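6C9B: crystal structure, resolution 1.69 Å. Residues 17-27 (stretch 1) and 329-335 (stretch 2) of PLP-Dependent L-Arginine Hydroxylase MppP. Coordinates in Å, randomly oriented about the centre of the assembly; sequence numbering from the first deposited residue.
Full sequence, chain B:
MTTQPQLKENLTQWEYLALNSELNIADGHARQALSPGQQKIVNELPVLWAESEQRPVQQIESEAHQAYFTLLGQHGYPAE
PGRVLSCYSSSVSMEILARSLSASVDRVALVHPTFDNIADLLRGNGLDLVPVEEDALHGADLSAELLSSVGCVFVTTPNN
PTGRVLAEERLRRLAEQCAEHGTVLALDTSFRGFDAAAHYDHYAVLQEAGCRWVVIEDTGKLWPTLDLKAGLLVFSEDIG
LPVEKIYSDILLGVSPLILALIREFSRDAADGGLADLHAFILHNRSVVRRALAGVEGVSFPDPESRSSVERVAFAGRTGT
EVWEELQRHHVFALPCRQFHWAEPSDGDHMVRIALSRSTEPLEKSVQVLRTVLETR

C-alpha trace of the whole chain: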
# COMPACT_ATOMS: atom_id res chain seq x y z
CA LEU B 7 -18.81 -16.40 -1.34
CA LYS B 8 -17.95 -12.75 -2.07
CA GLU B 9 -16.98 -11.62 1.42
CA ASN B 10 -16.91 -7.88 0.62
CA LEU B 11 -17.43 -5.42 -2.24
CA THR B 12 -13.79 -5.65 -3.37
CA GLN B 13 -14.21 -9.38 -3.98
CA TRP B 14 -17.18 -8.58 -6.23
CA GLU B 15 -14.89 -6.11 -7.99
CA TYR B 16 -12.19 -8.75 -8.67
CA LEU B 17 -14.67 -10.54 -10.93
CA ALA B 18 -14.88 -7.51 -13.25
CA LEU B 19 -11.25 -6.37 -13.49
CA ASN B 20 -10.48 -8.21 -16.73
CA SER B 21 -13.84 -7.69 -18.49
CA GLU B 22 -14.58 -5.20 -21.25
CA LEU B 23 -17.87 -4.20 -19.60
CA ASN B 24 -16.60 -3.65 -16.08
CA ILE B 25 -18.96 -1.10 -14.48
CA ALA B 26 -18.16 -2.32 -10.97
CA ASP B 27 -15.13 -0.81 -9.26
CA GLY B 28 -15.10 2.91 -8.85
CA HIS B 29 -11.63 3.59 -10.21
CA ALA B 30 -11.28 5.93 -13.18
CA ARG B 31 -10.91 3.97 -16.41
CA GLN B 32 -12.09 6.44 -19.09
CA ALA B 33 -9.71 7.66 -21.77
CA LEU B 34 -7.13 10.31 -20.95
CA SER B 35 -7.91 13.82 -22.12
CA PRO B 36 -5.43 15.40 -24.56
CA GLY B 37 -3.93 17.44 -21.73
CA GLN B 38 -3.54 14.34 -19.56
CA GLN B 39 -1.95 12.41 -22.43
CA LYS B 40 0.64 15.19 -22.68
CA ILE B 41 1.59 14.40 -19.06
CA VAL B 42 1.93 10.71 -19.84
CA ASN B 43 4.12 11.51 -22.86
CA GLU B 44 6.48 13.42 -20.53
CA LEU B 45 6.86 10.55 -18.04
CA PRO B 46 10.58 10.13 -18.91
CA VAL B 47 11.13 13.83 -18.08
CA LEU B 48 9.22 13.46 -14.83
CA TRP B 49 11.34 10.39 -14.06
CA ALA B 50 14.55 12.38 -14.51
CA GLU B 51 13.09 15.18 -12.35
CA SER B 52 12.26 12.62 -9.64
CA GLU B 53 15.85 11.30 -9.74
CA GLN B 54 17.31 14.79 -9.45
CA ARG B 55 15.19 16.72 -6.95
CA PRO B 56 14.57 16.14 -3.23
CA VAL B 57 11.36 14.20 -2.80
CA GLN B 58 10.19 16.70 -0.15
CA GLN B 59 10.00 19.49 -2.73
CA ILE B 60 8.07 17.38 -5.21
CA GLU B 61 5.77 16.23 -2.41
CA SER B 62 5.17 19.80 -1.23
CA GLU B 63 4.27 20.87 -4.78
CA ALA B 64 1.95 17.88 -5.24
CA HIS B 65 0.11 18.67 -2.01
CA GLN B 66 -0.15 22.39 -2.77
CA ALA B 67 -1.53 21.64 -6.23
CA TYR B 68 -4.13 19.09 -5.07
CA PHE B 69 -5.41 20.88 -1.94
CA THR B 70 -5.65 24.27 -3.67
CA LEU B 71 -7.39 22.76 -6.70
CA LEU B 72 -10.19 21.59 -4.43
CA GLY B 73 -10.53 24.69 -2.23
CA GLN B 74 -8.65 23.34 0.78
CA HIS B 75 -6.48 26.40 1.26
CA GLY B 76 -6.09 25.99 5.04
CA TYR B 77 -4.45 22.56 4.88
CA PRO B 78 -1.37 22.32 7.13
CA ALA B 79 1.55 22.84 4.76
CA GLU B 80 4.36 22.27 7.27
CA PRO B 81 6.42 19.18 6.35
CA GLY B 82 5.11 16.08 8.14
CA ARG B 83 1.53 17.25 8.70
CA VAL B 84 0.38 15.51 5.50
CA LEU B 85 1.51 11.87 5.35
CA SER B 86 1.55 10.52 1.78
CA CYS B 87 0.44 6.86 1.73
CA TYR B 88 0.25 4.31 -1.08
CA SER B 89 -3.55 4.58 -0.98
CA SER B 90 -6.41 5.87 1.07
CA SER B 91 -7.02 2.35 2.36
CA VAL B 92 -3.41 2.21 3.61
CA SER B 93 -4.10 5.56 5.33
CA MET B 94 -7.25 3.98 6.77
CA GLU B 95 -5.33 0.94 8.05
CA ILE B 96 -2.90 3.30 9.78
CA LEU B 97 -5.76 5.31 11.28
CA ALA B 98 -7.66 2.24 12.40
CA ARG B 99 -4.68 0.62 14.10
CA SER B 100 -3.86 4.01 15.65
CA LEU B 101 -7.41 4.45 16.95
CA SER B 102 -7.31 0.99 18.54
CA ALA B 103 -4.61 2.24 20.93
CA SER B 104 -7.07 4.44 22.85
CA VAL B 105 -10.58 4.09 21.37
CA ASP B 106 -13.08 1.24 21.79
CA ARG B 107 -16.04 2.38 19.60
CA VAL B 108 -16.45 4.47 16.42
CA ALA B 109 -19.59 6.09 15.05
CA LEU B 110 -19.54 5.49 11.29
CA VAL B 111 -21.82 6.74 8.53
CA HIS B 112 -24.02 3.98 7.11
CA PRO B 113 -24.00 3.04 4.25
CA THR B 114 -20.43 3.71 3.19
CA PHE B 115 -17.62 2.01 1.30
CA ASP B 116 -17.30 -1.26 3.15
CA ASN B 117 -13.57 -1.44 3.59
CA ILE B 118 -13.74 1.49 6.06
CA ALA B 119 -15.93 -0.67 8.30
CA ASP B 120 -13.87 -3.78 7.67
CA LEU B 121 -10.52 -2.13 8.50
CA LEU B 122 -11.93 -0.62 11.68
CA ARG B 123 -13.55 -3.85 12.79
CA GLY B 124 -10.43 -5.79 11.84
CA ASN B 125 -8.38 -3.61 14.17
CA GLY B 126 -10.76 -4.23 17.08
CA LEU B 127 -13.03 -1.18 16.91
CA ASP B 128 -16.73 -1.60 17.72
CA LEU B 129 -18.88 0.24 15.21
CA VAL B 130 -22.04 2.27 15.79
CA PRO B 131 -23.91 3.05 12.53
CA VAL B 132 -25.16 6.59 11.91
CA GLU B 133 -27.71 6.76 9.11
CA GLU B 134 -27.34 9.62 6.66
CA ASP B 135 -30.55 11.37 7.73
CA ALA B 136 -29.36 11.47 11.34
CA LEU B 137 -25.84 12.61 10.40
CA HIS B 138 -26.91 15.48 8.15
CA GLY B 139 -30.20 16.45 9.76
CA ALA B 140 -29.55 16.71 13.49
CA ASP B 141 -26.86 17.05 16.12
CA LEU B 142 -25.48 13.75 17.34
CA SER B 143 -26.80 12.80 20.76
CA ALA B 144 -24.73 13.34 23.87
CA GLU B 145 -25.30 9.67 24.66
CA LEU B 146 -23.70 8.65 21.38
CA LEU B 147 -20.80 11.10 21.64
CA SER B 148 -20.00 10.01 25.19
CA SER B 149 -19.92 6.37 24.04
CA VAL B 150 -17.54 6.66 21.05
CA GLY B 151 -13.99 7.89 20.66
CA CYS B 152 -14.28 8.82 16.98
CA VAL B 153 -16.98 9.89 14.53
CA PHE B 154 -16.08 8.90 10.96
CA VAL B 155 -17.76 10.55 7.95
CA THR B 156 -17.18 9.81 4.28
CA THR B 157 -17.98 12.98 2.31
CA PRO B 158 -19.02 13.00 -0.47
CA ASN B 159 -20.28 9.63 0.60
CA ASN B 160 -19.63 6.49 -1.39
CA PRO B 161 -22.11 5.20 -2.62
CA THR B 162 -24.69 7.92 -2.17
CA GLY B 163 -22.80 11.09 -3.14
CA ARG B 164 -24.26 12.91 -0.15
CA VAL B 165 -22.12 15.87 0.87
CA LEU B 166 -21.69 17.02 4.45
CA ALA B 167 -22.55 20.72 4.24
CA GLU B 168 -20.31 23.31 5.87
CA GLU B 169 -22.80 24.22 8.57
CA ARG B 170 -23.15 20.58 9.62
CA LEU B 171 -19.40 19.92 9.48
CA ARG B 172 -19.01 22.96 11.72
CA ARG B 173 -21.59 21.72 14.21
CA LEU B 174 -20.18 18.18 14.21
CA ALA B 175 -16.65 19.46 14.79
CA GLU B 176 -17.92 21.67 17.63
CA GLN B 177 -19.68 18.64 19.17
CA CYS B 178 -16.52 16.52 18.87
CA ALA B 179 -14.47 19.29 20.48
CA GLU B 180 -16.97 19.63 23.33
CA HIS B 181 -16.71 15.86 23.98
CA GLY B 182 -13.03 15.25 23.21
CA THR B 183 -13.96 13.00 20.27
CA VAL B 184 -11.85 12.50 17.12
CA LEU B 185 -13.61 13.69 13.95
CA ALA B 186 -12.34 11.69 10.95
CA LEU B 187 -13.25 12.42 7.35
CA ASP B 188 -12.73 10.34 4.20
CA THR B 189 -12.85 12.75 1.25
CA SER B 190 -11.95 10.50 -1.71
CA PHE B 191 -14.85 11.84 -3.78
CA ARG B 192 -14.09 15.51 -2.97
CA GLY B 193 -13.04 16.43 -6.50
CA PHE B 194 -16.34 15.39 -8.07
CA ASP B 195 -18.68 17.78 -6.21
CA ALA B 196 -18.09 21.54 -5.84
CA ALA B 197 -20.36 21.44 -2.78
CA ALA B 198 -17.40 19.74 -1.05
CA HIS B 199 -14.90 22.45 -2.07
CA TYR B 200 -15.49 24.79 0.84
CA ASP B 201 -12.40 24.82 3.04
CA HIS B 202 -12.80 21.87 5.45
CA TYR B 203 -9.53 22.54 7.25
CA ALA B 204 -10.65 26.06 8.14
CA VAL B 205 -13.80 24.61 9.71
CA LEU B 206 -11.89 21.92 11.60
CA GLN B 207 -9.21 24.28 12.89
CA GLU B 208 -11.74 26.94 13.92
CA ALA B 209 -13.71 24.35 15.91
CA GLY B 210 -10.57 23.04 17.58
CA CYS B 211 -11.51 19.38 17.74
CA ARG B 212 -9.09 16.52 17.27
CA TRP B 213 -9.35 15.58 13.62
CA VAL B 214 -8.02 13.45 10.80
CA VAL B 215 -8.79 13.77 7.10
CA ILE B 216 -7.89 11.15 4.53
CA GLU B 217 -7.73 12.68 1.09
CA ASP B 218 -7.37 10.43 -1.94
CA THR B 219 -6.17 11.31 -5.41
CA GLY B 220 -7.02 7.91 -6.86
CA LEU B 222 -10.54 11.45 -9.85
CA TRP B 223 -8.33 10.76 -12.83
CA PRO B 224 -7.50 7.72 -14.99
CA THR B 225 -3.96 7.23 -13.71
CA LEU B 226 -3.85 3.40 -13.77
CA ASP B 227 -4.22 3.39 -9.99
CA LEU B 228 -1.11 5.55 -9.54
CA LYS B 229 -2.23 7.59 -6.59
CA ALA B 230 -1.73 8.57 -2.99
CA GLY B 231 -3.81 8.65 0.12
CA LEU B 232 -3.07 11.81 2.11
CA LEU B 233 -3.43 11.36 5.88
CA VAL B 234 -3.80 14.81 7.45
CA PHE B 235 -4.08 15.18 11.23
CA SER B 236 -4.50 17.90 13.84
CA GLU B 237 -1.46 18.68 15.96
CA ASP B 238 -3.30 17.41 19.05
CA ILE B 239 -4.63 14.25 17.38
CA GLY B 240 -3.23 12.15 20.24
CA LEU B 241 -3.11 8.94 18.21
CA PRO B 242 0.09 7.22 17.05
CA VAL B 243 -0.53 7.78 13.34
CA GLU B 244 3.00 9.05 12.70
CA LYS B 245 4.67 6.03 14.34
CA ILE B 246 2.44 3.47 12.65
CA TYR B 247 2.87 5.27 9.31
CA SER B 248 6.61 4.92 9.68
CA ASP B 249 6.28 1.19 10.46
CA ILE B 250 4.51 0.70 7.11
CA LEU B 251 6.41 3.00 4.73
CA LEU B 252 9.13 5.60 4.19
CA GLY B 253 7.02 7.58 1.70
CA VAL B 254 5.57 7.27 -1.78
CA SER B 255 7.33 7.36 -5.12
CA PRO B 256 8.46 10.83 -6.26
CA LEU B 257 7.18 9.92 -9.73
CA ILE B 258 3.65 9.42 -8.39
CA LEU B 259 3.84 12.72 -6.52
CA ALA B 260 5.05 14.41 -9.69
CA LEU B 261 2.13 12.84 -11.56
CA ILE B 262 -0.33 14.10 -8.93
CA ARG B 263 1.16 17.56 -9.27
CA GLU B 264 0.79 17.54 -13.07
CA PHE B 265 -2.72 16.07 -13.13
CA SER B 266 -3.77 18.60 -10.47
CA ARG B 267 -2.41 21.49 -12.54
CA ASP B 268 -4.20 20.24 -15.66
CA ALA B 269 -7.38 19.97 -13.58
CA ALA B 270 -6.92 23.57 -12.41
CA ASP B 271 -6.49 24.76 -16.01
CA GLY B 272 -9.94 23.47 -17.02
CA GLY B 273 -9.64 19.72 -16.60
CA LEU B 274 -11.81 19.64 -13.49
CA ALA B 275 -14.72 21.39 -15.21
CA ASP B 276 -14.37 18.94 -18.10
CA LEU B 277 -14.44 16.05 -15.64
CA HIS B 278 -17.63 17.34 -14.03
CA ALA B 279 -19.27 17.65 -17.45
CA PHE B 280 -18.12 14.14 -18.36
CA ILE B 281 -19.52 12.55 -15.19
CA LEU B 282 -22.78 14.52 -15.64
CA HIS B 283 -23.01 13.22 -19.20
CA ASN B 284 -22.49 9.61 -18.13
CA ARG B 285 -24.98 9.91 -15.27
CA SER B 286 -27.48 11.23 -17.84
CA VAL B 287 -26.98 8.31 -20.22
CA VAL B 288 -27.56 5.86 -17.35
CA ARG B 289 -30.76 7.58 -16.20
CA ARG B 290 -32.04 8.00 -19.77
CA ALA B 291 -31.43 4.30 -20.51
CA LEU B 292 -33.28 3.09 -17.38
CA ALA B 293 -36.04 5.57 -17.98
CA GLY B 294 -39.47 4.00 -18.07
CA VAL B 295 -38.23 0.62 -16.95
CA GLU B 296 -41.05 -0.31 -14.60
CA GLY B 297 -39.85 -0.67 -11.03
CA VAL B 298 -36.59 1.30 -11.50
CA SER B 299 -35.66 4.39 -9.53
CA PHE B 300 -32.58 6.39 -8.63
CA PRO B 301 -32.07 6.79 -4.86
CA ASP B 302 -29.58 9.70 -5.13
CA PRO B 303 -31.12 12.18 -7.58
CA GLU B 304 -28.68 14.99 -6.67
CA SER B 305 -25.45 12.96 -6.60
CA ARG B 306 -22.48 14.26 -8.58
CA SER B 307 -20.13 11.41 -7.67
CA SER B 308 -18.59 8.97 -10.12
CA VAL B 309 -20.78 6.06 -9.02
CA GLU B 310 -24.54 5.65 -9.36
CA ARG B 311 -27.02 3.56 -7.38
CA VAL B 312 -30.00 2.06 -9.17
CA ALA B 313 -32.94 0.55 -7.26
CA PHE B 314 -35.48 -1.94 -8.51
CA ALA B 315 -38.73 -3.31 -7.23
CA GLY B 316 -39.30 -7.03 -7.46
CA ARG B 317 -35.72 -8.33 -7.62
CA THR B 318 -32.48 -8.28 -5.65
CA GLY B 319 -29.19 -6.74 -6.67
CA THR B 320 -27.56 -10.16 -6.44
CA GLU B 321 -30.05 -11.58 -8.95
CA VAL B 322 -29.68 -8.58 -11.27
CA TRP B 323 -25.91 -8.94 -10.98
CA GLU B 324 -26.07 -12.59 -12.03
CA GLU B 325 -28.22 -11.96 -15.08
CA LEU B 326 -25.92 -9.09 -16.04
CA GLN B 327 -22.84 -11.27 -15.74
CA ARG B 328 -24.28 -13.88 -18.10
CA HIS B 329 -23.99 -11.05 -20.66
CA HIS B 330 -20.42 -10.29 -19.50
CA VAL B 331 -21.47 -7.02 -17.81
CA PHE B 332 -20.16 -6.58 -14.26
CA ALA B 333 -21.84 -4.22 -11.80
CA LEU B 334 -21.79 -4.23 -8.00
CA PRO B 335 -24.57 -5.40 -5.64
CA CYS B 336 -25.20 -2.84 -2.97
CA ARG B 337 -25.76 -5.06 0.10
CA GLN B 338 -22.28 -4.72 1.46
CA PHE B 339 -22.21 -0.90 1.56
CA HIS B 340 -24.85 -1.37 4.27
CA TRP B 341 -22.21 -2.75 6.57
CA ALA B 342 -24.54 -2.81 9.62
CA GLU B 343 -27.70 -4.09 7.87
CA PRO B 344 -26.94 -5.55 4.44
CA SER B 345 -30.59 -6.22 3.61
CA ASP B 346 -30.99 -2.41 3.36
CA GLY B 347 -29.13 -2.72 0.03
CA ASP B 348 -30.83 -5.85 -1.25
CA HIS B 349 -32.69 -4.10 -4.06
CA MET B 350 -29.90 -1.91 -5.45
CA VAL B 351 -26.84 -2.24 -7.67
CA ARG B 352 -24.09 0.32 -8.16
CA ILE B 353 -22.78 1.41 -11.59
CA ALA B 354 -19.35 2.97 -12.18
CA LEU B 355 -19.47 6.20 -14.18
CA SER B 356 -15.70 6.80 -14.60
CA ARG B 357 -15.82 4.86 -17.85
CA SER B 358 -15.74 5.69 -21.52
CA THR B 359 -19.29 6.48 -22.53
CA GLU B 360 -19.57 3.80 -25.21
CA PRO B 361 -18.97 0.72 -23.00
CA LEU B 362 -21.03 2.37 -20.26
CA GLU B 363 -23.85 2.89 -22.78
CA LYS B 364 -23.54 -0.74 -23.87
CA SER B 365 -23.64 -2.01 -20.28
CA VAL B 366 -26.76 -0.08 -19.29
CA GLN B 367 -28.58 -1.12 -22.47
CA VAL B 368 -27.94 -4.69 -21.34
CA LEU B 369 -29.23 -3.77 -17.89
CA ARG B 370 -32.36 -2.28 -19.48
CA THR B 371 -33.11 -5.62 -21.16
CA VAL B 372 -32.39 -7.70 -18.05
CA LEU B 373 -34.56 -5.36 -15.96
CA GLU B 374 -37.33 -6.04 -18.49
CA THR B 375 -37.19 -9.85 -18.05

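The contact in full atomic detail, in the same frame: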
# COMPACT_ATOMS: atom_id res chain seq x y z
N LEU B 17 -14.05 -9.78 -9.86
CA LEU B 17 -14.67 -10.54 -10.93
C LEU B 17 -14.76 -9.74 -12.22
O LEU B 17 -14.88 -10.33 -13.31
CB LEU B 17 -16.08 -10.98 -10.50
CG LEU B 17 -16.19 -11.86 -9.25
CD1 LEU B 17 -17.65 -11.97 -8.84
CD2 LEU B 17 -15.60 -13.23 -9.50
N ALA B 18 -14.69 -8.41 -12.11
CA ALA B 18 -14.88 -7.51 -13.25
C ALA B 18 -13.58 -7.00 -13.85
O ALA B 18 -13.61 -6.50 -14.98
CB ALA B 18 -15.72 -6.29 -12.81
N LEU B 19 -12.46 -7.13 -13.15
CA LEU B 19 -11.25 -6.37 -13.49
C LEU B 19 -10.77 -6.63 -14.90
O LEU B 19 -10.11 -5.76 -15.50
CB LEU B 19 -10.12 -6.71 -12.52
CG LEU B 19 -10.03 -5.95 -11.21
CD1 LEU B 19 -8.80 -6.43 -10.47
CD2 LEU B 19 -9.98 -4.45 -11.46
N ASN B 20 -11.04 -7.81 -15.44
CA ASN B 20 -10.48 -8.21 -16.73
C ASN B 20 -11.54 -8.26 -17.82
O ASN B 20 -11.28 -8.78 -18.92
CB ASN B 20 -9.78 -9.56 -16.57
CG ASN B 20 -8.68 -9.49 -15.54
OD1 ASN B 20 -7.65 -8.87 -15.78
ND2 ASN B 20 -8.91 -10.06 -14.36
N SER B 21 -12.71 -7.68 -17.57
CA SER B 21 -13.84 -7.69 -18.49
C SER B 21 -13.95 -6.35 -19.21
O SER B 21 -13.67 -5.29 -18.64
CB SER B 21 -15.14 -8.00 -17.75
OG SER B 21 -16.26 -7.53 -18.48
N GLU B 22 -14.39 -6.41 -20.47
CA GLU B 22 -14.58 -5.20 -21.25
C GLU B 22 -15.71 -4.34 -20.68
O GLU B 22 -15.65 -3.10 -20.76
CB GLU B 22 -14.87 -5.56 -22.71
CG GLU B 22 -13.69 -6.26 -23.42
CD GLU B 22 -14.12 -7.09 -24.63
OE1 GLU B 22 -15.21 -6.83 -25.19
OE2 GLU B 22 -13.37 -8.01 -25.03
N LEU B 23 -16.74 -4.96 -20.11
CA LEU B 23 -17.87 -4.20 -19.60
C LEU B 23 -17.86 -4.24 -18.08
O LEU B 23 -18.84 -4.62 -17.44
CB LEU B 23 -19.18 -4.74 -20.17
CG LEU B 23 -19.20 -4.68 -21.70
CD1 LEU B 23 -20.45 -5.31 -22.24
CD2 LEU B 23 -19.13 -3.24 -22.20
N ASN B 24 -16.72 -3.85 -17.52
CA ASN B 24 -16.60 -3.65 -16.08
C ASN B 24 -17.24 -2.30 -15.75
O ASN B 24 -16.77 -1.26 -16.21
CB ASN B 24 -15.12 -3.72 -15.69
CG ASN B 24 -14.80 -3.10 -14.32
OD1 ASN B 24 -15.69 -2.74 -13.55
ND2 ASN B 24 -13.50 -2.96 -14.04
N ILE B 25 -18.37 -2.33 -15.03
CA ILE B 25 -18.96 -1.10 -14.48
C ILE B 25 -19.10 -1.28 -12.97
O ILE B 25 -20.06 -0.80 -12.34
CB ILE B 25 -20.30 -0.75 -15.15
CG1 ILE B 25 -21.25 -1.96 -15.16
CG2 ILE B 25 -20.04 -0.23 -16.56
CD1 ILE B 25 -22.70 -1.61 -15.47
N ALA B 26 -18.13 -1.96 -12.37
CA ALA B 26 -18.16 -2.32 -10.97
C ALA B 26 -17.27 -1.41 -10.13
O ALA B 26 -17.79 -0.56 -9.39
CB ALA B 26 -17.73 -3.78 -10.77
N ASP B 27 -15.95 -1.58 -10.19
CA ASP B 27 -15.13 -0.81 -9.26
C ASP B 27 -15.17 0.66 -9.64
O ASP B 27 -15.43 1.05 -10.78
CB ASP B 27 -13.69 -1.31 -9.24
CG ASP B 27 -13.00 -1.08 -10.54
OD1 ASP B 27 -12.76 0.10 -10.88
OD2 ASP B 27 -12.71 -2.09 -11.21
N HIS B 329 -24.27 -11.85 -19.48
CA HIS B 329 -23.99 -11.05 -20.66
C HIS B 329 -22.63 -10.37 -20.58
O HIS B 329 -22.36 -9.44 -21.35
CB HIS B 329 -25.10 -10.01 -20.86
CG HIS B 329 -26.44 -10.62 -21.10
ND1 HIS B 329 -27.15 -11.27 -20.12
CD2 HIS B 329 -27.18 -10.72 -22.23
CE1 HIS B 329 -28.28 -11.73 -20.62
NE2 HIS B 329 -28.32 -11.41 -21.91
N HIS B 330 -21.78 -10.81 -19.66
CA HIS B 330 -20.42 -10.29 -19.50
C HIS B 330 -20.39 -8.82 -19.11
O HIS B 330 -19.43 -8.11 -19.41
CB HIS B 330 -19.60 -10.53 -20.77
CG HIS B 330 -19.64 -11.94 -21.25
ND1 HIS B 330 -20.50 -12.38 -22.23
CD2 HIS B 330 -18.93 -13.03 -20.86
CE1 HIS B 330 -20.32 -13.67 -22.44
NE2 HIS B 330 -19.37 -14.09 -21.62
N VAL B 331 -21.44 -8.34 -18.43
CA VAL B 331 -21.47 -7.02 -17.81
C VAL B 331 -21.34 -7.21 -16.31
O VAL B 331 -22.04 -8.05 -15.73
CB VAL B 331 -22.77 -6.26 -18.14
CG1 VAL B 331 -22.90 -5.00 -17.31
CG2 VAL B 331 -22.81 -5.95 -19.65
N PHE B 332 -20.45 -6.44 -15.69
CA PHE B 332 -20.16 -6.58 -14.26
C PHE B 332 -20.45 -5.29 -13.51
O PHE B 332 -19.69 -4.32 -13.61
CB PHE B 332 -18.72 -7.02 -14.04
CG PHE B 332 -18.44 -8.40 -14.52
CD1 PHE B 332 -18.64 -9.49 -13.69
CD2 PHE B 332 -18.00 -8.63 -15.82
CE1 PHE B 332 -18.39 -10.78 -14.14
CE2 PHE B 332 -17.76 -9.91 -16.27
CZ PHE B 332 -17.96 -10.98 -15.43
N ALA B 333 -21.51 -5.31 -12.70
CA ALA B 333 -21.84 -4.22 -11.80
C ALA B 333 -21.55 -4.67 -10.37
O ALA B 333 -20.82 -5.64 -10.14
CB ALA B 333 -23.30 -3.80 -12.02
N LEU B 334 -22.07 -3.94 -9.39
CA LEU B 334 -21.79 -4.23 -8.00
C LEU B 334 -23.09 -4.29 -7.20
O LEU B 334 -23.83 -3.29 -7.16
CB LEU B 334 -20.85 -3.16 -7.45
CG LEU B 334 -20.04 -3.42 -6.21
CD1 LEU B 334 -19.16 -4.61 -6.44
CD2 LEU B 334 -19.21 -2.16 -5.91
N PRO B 335 -23.42 -5.41 -6.55
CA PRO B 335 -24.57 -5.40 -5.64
C PRO B 335 -24.32 -4.49 -4.46
O PRO B 335 -23.19 -4.35 -3.98
CB PRO B 335 -24.71 -6.85 -5.18
CG PRO B 335 -23.83 -7.66 -6.12
CD PRO B 335 -22.75 -6.72 -6.57

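Two segments more than 300 residues apart in sequence meet here as a short parallel pairing, burying 504 Å² in total. His 329 makes no contact. His 330 contributes mainly its backbone. Its side chain also leads away, and its carbonyl O accepts a weak hydrogen bond from Ser 21 OG at 3.4 Å. The same Ser 21 OG accepts a hydrogen bond from Leu 23 N at 3.1 Å, so one small hydroxyl serves both segments.

Val 331 packs its branched side chain against aliphatic neighbours. Its CG2 lies 3.6 Å from Leu 23 CD1, and its CG1 lies 3.9 Å from Ile 25 CD1. Its CA also makes a CA-H...O contact with Leu 23 O at 3.6 Å.

Phe 332 is the centre of the contact, with 124 Å² covered. Its backbone bonds at both ends: Phe 332 N donates to Leu 23 O at 3.0 Å, nearly straight, and Phe 332 O accepts from Ile 25 N at 2.8 Å. These two bonds straddle Asn 24, which pairs with Phe 332 in register. Ala 26 N is also near Phe 332 O, but its hydrogen bond goes to Asn 24 OD1 at 2.8 Å. Asn 24 ND2 in turn donates to Asp 27 OD2 at 3.1 Å, tying this bend together.

The Phe 332 side chain, with chi1 in the m well, lies along stretch 1. Leu 17 O sits over one ring face, 3.6 Å from Phe 332 CE1. Ser 21 OG approaches the ring edge, 3.4 Å from Phe 332 CD2. The small Ala 18 fits closely, its CB 3.3 Å from Phe 332 CB.

Ala 333 is buried, its CB 4.1 Å from Ile 25 CD1. Leu 334 points toward stretch 1 and places CD2 4.1 Å from Ala 26 O.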